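Local coordinates for 4-hydroxybenzoyl-CoA thioesterase (Staphylococcus aureus, PDB 6FDG), which hydrolyses the thioester of DHNA-CoA as a thioesterase of the vitamin K2 (menaquinone) metabolic pathway, at the interface of chains A and B and the interface of chains A and C. Sequence-based numbering; all coordinates share one arbitrary frame. Chains: chain A/B/C, 4-hydroxybenzoyl-CoA thioesterase.

Three patches join the copies of a tetrameric deposited assembly. Contacts 1 and 3 belong to the same A/B interface, their C-alpha centres about 12 Å apart, and both use B:Tyr12, whose backbone and CB side face A:Glu31 in contact 1, while its far ring edge serves contact 3; helix 26-41 of chain A also runs through both. Contact 2 pairs chains A and C, its C-alpha centre about 18 Å from that of contact 1 and about 29 Å from that of contact 3. The 3-10 turn 12-14 takes part in every contact, which may link the two pairings, although the coordinates alone do not prove the tetramer in solution.

Contact 1: the interface of chains A and B. Residues chain A 8, 11, 14, 28-29, 31-32; chain B 11-14.
In this thioesterase of the 4HBT (hotdog-fold) family, the A/B two-fold interface is built round B:Arg11, which buries 127 Å², with A:Arg11 and A:Glu31 beside it. The two arginines meet tip to tip, each extended from CG to NE, and their guanidinium planes lie only 5° apart. A:Arg11 CZ sits 3.6 Å from B:Arg11 CZ, one face over the other. Such a stack of like charges is presumably tolerated because a carboxylate of the opposite chain grips the edge of each: B:Arg11 NH1 donates to A:Glu14 OE2 at 3.0 Å, a salt bridge lying in the guanidinium plane but reaching the carboxylate from above its own plane. A:Arg11 NH1 makes the twin salt bridge to B:Glu14 OE2. Water 2 links B:Arg11 NH2 to A:Glu14 OE1, and water 1 repeats this link for the other pair. From behind, A:Trp29 NE1 gives a second bond to A:Glu14 OE2 (3.0 Å); the backbone N of A:Arg11 itself holds A:Glu14 OE1 at 2.9 Å, so both oxygens are fixed. Along the B:Arg11 shaft, A:Val32 CG2 packs 4.0 Å from B:Arg11 CG. A:Glu31, with CG anti to its backbone N (chi1 170°), crosses B:Tyr12 at about a right angle. Its OE1 takes the B:Ala13 N-H, within the 3-10 turn 12-14, on the syn lone pair at 2.9 Å, and water 3 bridges OE1 to B:Tyr12 N, the turn's first amide.

Contact 2: the interface of chains A and C. Residues chain A 12, 15-19; chain C 12, 15-17, 19, 70.
In the deposited assembly two copies of this 4HBT-family thioesterase pair through the loop 15-19 that follows the 3-10 turn 12-14, about a two-fold axis. A:Lys17 (84 Å² buried), C:Lys17 (72 Å²) and C:Tyr12 (58 Å²) carry most of the patch. The aliphatic part of A:Lys17 crosses the C:Tyr12 side chain at about a right angle, bringing A:Lys17 CG to 3.6 Å from C:Tyr12 CE2. Its CG occupies the crowded position between backbone N and carbonyl carbon (chi1 67°), and the chain bends at chi3. C:Lys17 differs: CG is anti to the backbone N (chi1 -177°), the bend comes at chi4, and C:Lys17 CG lies 4.1 Å from A:Gly19 CA. The two-fold therefore relates the backbones more faithfully than these side chains. Main-chain amides supply the polar contacts. C:Lys17 N donates to A:Thr15 OG1 at 3.0 Å, and A:Lys17 N makes a weak counterpart to C:Thr15 OG1. Each threonine hydroxyl is held in turn: A:Thr15 OG1 gives its hydrogen to A:Tyr12 O at 2.8 Å, in the carbonyl plane, which leaves the oxygen oriented to accept. Near the axis A:Thr15 O and C:Thr15 O face each other at 3.0 Å; both can only accept, so the approach is repulsive, and waters 4 and 5 each link the two carbonyl oxygens. A:Asp16 OD2 comes within 3.7 Å of C:Tyr12 CE1, the carboxylate turned 75° from the ring.

Contact 3: the interface of chains A and B. Residues chain A 35, 45-46, 49; chain B 12, 70-71.
Both faces of the B:Tyr70 ring are lined from its own chain: B:Pro71 CB lies 3.5 Å above the plane over the ring centre, and B:Tyr12 CB covers the opposite face toward the rim. Clamped in this way, with CG anti to the backbone N (chi1 166°), the ring points its hydroxyl end at chain A. It meets A:Leu35 tip to tip, B:Tyr70 OH standing 3.4 Å from A:Leu35 CD1. The hydroxyl reaches polar company through water 6, which lies 2.9 Å from B:Tyr70 OH and also bonds A:Ala46 N. At the edge of the B:Tyr12 ring, in plane, sits A:Glu49 OE1; the carboxylate is turned 80° from that ring, and A:Glu49 OE2 is 3.5 Å from B:Tyr12 CE2. A bond within chain A steadies this carboxylate: A:Tyr45 OH donates to A:Glu49 OE2 at 2.6 Å on its anti lone pair. Alongside the water bridge, A:Ala46 CB lies 4.0 Å from B:Pro71 CD, the proline following a cis peptide bond. In the fold, chain A supplies A:Leu35 from helix 26-41 and the other three residues from the short helix 45-50, against B:Tyr12 in the 3-10 turn 12-14 and the loop bearing B:Tyr70 and B:Pro71, just before strand 73-80.

Contact 1: the interface of chains A and B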
# COMPACT_ATOMS: atom_id res chain seq x y z
N ILE A 8 -7.02 4.06 -15.99
CA ILE A 8 -6.91 3.43 -14.71
C ILE A 8 -8.27 3.49 -14.01
O ILE A 8 -8.89 4.54 -13.96
CB ILE A 8 -5.82 4.12 -13.84
CG1 ILE A 8 -4.46 4.07 -14.57
CG2 ILE A 8 -5.81 3.53 -12.43
CD1 ILE A 8 -3.34 4.72 -13.77
N ARG A 11 -9.49 1.81 -7.27
CA ARG A 11 -9.85 0.68 -6.43
C ARG A 11 -10.31 1.17 -5.08
O ARG A 11 -9.83 2.16 -4.56
CB ARG A 11 -8.61 -0.23 -6.21
CG ARG A 11 -8.16 -0.90 -7.51
CD ARG A 11 -6.78 -1.47 -7.35
NE ARG A 11 -6.37 -2.22 -8.51
CZ ARG A 11 -5.23 -2.92 -8.65
NH1 ARG A 11 -4.42 -2.98 -7.66
NH2 ARG A 11 -5.08 -3.62 -9.75
N GLU A 14 -7.68 1.92 -2.58
CA GLU A 14 -6.92 3.16 -2.75
C GLU A 14 -7.56 4.38 -2.08
O GLU A 14 -6.94 5.47 -2.16
CB GLU A 14 -6.71 3.38 -4.23
CG GLU A 14 -5.69 2.42 -4.86
CD GLU A 14 -5.74 2.44 -6.36
OE1 GLU A 14 -6.73 2.67 -7.05
OE2 GLU A 14 -4.60 2.14 -6.98
N THR A 28 1.87 5.47 -7.68
CA THR A 28 1.62 4.20 -8.32
C THR A 28 0.93 4.38 -9.65
O THR A 28 1.26 3.68 -10.64
CB THR A 28 0.86 3.23 -7.41
OG1 THR A 28 1.66 3.05 -6.24
CG2 THR A 28 0.52 1.98 -8.03
N TRP A 29 -0.00 5.31 -9.72
CA TRP A 29 -0.67 5.56 -11.00
C TRP A 29 0.27 6.18 -12.01
O TRP A 29 0.23 5.78 -13.19
CB TRP A 29 -1.86 6.52 -10.81
CG TRP A 29 -3.02 5.87 -10.06
CD1 TRP A 29 -3.08 4.68 -9.50
CD2 TRP A 29 -4.30 6.49 -9.83
NE1 TRP A 29 -4.33 4.43 -8.91
CE2 TRP A 29 -5.07 5.57 -9.14
CE3 TRP A 29 -4.83 7.73 -10.13
CZ2 TRP A 29 -6.42 5.77 -8.80
CZ3 TRP A 29 -6.17 7.98 -9.78
CH2 TRP A 29 -6.92 6.98 -9.13
N GLU A 31 3.43 5.44 -12.13
CA GLU A 31 4.20 4.29 -12.58
C GLU A 31 3.48 3.50 -13.62
O GLU A 31 4.08 3.11 -14.66
CB GLU A 31 4.53 3.45 -11.36
CG GLU A 31 5.13 2.10 -11.71
CD GLU A 31 5.12 1.20 -10.46
OE1 GLU A 31 4.20 0.26 -10.36
OE2 GLU A 31 6.08 1.31 -9.65
N VAL A 32 2.20 3.18 -13.39
CA VAL A 32 1.42 2.45 -14.36
C VAL A 32 1.43 3.19 -15.70
O VAL A 32 1.64 2.60 -16.77
CB VAL A 32 -0.01 2.23 -13.84
CG1 VAL A 32 -0.98 1.69 -14.94
CG2 VAL A 32 0.01 1.28 -12.69
N ARG B 11 1.25 -4.82 -10.83
CA ARG B 11 1.97 -3.58 -10.82
C ARG B 11 3.34 -3.81 -10.15
O ARG B 11 3.50 -4.48 -9.19
CB ARG B 11 1.17 -2.54 -10.07
CG ARG B 11 -0.12 -2.17 -10.70
CD ARG B 11 -1.05 -1.37 -9.82
NE ARG B 11 -2.28 -0.98 -10.48
CZ ARG B 11 -3.19 -0.18 -9.91
NH1 ARG B 11 -3.07 0.26 -8.71
NH2 ARG B 11 -4.21 0.20 -10.70
N TYR B 12 4.31 -2.97 -10.64
CA TYR B 12 5.62 -2.94 -10.03
C TYR B 12 5.52 -2.56 -8.55
O TYR B 12 6.20 -3.18 -7.64
CB TYR B 12 6.57 -2.01 -10.81
CG TYR B 12 8.02 -2.12 -10.31
CD1 TYR B 12 8.43 -1.38 -9.23
CD2 TYR B 12 8.90 -3.01 -10.88
CE1 TYR B 12 9.70 -1.48 -8.72
CE2 TYR B 12 10.20 -3.07 -10.24
CZ TYR B 12 10.44 -2.31 -9.18
OH TYR B 12 11.75 -2.27 -8.46
N ALA B 13 4.67 -1.63 -8.22
CA ALA B 13 4.46 -1.20 -6.85
C ALA B 13 3.98 -2.29 -5.89
O ALA B 13 4.15 -2.19 -4.67
CB ALA B 13 3.43 -0.08 -6.73
N GLU B 14 3.37 -3.34 -6.42
CA GLU B 14 2.84 -4.43 -5.65
C GLU B 14 3.92 -5.51 -5.36
O GLU B 14 3.62 -6.47 -4.65
CB GLU B 14 1.70 -5.06 -6.46
CG GLU B 14 0.43 -4.20 -6.41
CD GLU B 14 -0.64 -4.67 -7.36
OE1 GLU B 14 -0.38 -5.22 -8.42
OE2 GLU B 14 -1.86 -4.37 -7.00
O HOH W 1 -2.56 -4.83 -10.07
O HOH W 2 -6.37 1.57 -9.54
O HOH W 3 3.28 -1.04 -12.49

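Contact 2: the interface of chains A and C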
# COMPACT_ATOMS: atom_id res chain seq x y z
N TYR A 12 -11.23 0.42 -4.46
CA TYR A 12 -11.67 0.75 -3.11
C TYR A 12 -10.54 0.81 -2.13
O TYR A 12 -10.44 1.68 -1.28
CB TYR A 12 -12.71 -0.34 -2.71
CG TYR A 12 -13.44 -0.01 -1.42
CD1 TYR A 12 -12.94 -0.27 -0.15
CD2 TYR A 12 -14.61 0.75 -1.50
CE1 TYR A 12 -13.62 0.18 1.00
CE2 TYR A 12 -15.32 1.08 -0.39
CZ TYR A 12 -14.76 0.82 0.81
OH TYR A 12 -15.45 1.15 2.07
N THR A 15 -8.70 4.18 -1.42
CA THR A 15 -9.37 5.30 -0.71
C THR A 15 -8.86 5.52 0.65
O THR A 15 -8.27 4.59 1.25
CB THR A 15 -10.88 5.06 -0.59
OG1 THR A 15 -11.16 3.93 0.21
CG2 THR A 15 -11.51 4.98 -1.94
N ASP A 16 -9.02 6.69 1.18
CA ASP A 16 -8.82 6.96 2.57
C ASP A 16 -10.16 7.32 3.20
O ASP A 16 -11.21 7.29 2.59
CB ASP A 16 -7.72 7.91 2.78
CG ASP A 16 -8.00 9.31 2.35
OD1 ASP A 16 -9.21 9.64 2.07
OD2 ASP A 16 -7.03 10.06 2.13
N LYS A 17 -10.04 7.64 4.50
CA LYS A 17 -11.29 7.87 5.28
C LYS A 17 -12.00 9.19 4.77
O LYS A 17 -13.22 9.19 5.10
CB LYS A 17 -10.96 7.89 6.73
CG LYS A 17 -10.12 9.04 7.21
CD LYS A 17 -10.28 9.34 8.73
CE LYS A 17 -11.71 9.12 9.19
NZ LYS A 17 -12.08 9.79 10.47
N MET A 18 -11.31 10.17 4.13
CA MET A 18 -12.07 11.28 3.38
C MET A 18 -12.96 10.74 2.14
O MET A 18 -13.80 11.52 1.53
CB MET A 18 -11.19 12.53 3.04
CG MET A 18 -9.85 12.95 3.76
SD MET A 18 -8.79 14.49 3.26
CE MET A 18 -9.73 14.77 1.76
N GLY A 19 -12.92 9.46 1.69
CA GLY A 19 -13.54 8.92 0.52
C GLY A 19 -12.93 9.28 -0.81
O GLY A 19 -13.40 8.94 -1.94
N TYR C 12 -2.99 7.19 9.20
CA TYR C 12 -4.09 7.65 8.38
C TYR C 12 -4.11 6.98 7.01
O TYR C 12 -5.18 6.64 6.47
CB TYR C 12 -3.92 9.23 8.27
CG TYR C 12 -5.11 9.90 7.62
CD1 TYR C 12 -5.19 10.03 6.26
CD2 TYR C 12 -6.11 10.45 8.42
CE1 TYR C 12 -6.29 10.59 5.68
CE2 TYR C 12 -7.22 11.03 7.79
CZ TYR C 12 -7.22 11.04 6.40
OH TYR C 12 -8.38 11.71 5.77
N THR C 15 -6.24 3.78 6.47
CA THR C 15 -7.73 3.86 6.51
C THR C 15 -8.32 3.69 5.15
O THR C 15 -7.62 3.93 4.07
CB THR C 15 -8.23 5.20 7.05
OG1 THR C 15 -7.90 6.26 6.21
CG2 THR C 15 -7.79 5.25 8.41
N ASP C 16 -9.55 3.25 5.06
CA ASP C 16 -10.28 3.25 3.82
C ASP C 16 -11.55 4.24 4.01
O ASP C 16 -11.68 4.89 5.02
CB ASP C 16 -10.66 1.88 3.38
CG ASP C 16 -11.70 1.19 4.25
OD1 ASP C 16 -12.36 1.90 5.12
OD2 ASP C 16 -11.75 -0.02 4.16
N LYS C 17 -12.30 4.30 2.92
CA LYS C 17 -13.58 5.05 2.89
C LYS C 17 -14.52 4.76 4.10
O LYS C 17 -15.21 5.73 4.43
CB LYS C 17 -14.30 4.77 1.57
CG LYS C 17 -15.58 5.49 1.28
CD LYS C 17 -15.96 5.18 -0.18
CE LYS C 17 -17.37 5.65 -0.52
NZ LYS C 17 -17.65 7.01 -0.01
N GLY C 19 -13.68 4.60 7.13
CA GLY C 19 -13.02 5.14 8.24
C GLY C 19 -12.32 4.16 9.25
O GLY C 19 -11.77 4.50 10.36
N TYR C 70 -9.51 4.48 13.03
CA TYR C 70 -8.41 5.33 13.16
C TYR C 70 -8.81 6.66 13.99
O TYR C 70 -9.97 7.08 13.76
CB TYR C 70 -8.00 5.85 11.77
CG TYR C 70 -6.93 6.82 11.78
CD1 TYR C 70 -5.62 6.51 12.01
CD2 TYR C 70 -7.28 8.20 11.77
CE1 TYR C 70 -4.64 7.48 12.12
CE2 TYR C 70 -6.36 9.16 11.93
CZ TYR C 70 -5.01 8.81 12.04
OH TYR C 70 -4.07 9.80 12.21
O HOH W 4 -5.58 5.09 2.14
O HOH W 5 -7.27 1.79 2.18

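Contact 3: the interface of chains A and B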
# COMPACT_ATOMS: atom_id res chain seq x y z
N LEU A 35 5.00 3.13 -17.42
CA LEU A 35 5.31 1.81 -17.98
C LEU A 35 4.44 1.61 -19.23
O LEU A 35 4.94 0.87 -20.16
CB LEU A 35 5.13 0.75 -16.91
CG LEU A 35 6.22 0.73 -15.83
CD1 LEU A 35 5.82 -0.21 -14.67
CD2 LEU A 35 7.58 0.27 -16.36
N TYR A 45 10.00 -2.61 -19.79
CA TYR A 45 10.78 -2.46 -18.63
C TYR A 45 11.22 -3.78 -17.99
O TYR A 45 12.32 -3.96 -17.50
CB TYR A 45 10.08 -1.56 -17.61
CG TYR A 45 10.94 -1.39 -16.37
CD1 TYR A 45 12.13 -0.67 -16.39
CD2 TYR A 45 10.57 -1.90 -15.14
CE1 TYR A 45 12.97 -0.60 -15.31
CE2 TYR A 45 11.33 -1.79 -14.02
CZ TYR A 45 12.59 -1.13 -14.07
OH TYR A 45 13.39 -1.05 -13.01
N ALA A 46 10.34 -4.82 -18.05
CA ALA A 46 10.79 -6.11 -17.49
C ALA A 46 12.03 -6.64 -18.26
O ALA A 46 12.89 -7.28 -17.66
CB ALA A 46 9.64 -7.11 -17.58
N GLU A 49 15.10 -5.05 -16.81
CA GLU A 49 15.47 -5.64 -15.54
C GLU A 49 16.15 -7.02 -15.74
O GLU A 49 17.03 -7.37 -14.97
CB GLU A 49 14.27 -5.74 -14.57
CG GLU A 49 13.80 -4.37 -14.08
CD GLU A 49 13.16 -4.38 -12.68
OE1 GLU A 49 12.62 -5.45 -12.33
OE2 GLU A 49 13.22 -3.38 -11.99
N TYR B 12 4.31 -2.97 -10.64
CA TYR B 12 5.62 -2.94 -10.03
C TYR B 12 5.52 -2.56 -8.55
O TYR B 12 6.20 -3.18 -7.64
CB TYR B 12 6.57 -2.01 -10.81
CG TYR B 12 8.02 -2.12 -10.31
CD1 TYR B 12 8.43 -1.38 -9.23
CD2 TYR B 12 8.90 -3.01 -10.88
CE1 TYR B 12 9.70 -1.48 -8.72
CE2 TYR B 12 10.20 -3.07 -10.24
CZ TYR B 12 10.44 -2.31 -9.18
OH TYR B 12 11.75 -2.27 -8.46
N TYR B 70 5.73 -9.42 -11.31
CA TYR B 70 5.55 -8.33 -12.21
C TYR B 70 6.12 -8.78 -13.64
O TYR B 70 7.13 -9.39 -13.56
CB TYR B 70 6.34 -7.05 -11.73
CG TYR B 70 6.49 -5.98 -12.75
CD1 TYR B 70 5.49 -5.15 -13.02
CD2 TYR B 70 7.58 -5.85 -13.48
CE1 TYR B 70 5.56 -4.14 -14.02
CE2 TYR B 70 7.61 -4.97 -14.53
CZ TYR B 70 6.64 -4.09 -14.77
OH TYR B 70 6.75 -3.25 -15.83
N PRO B 71 5.46 -8.54 -14.73
CA PRO B 71 4.22 -7.78 -14.95
C PRO B 71 3.10 -8.72 -15.36
O PRO B 71 2.35 -8.40 -16.35
CB PRO B 71 4.60 -6.90 -16.15
CG PRO B 71 5.47 -7.82 -16.93
CD PRO B 71 6.26 -8.62 -15.99
O HOH W 6 7.51 -4.30 -18.39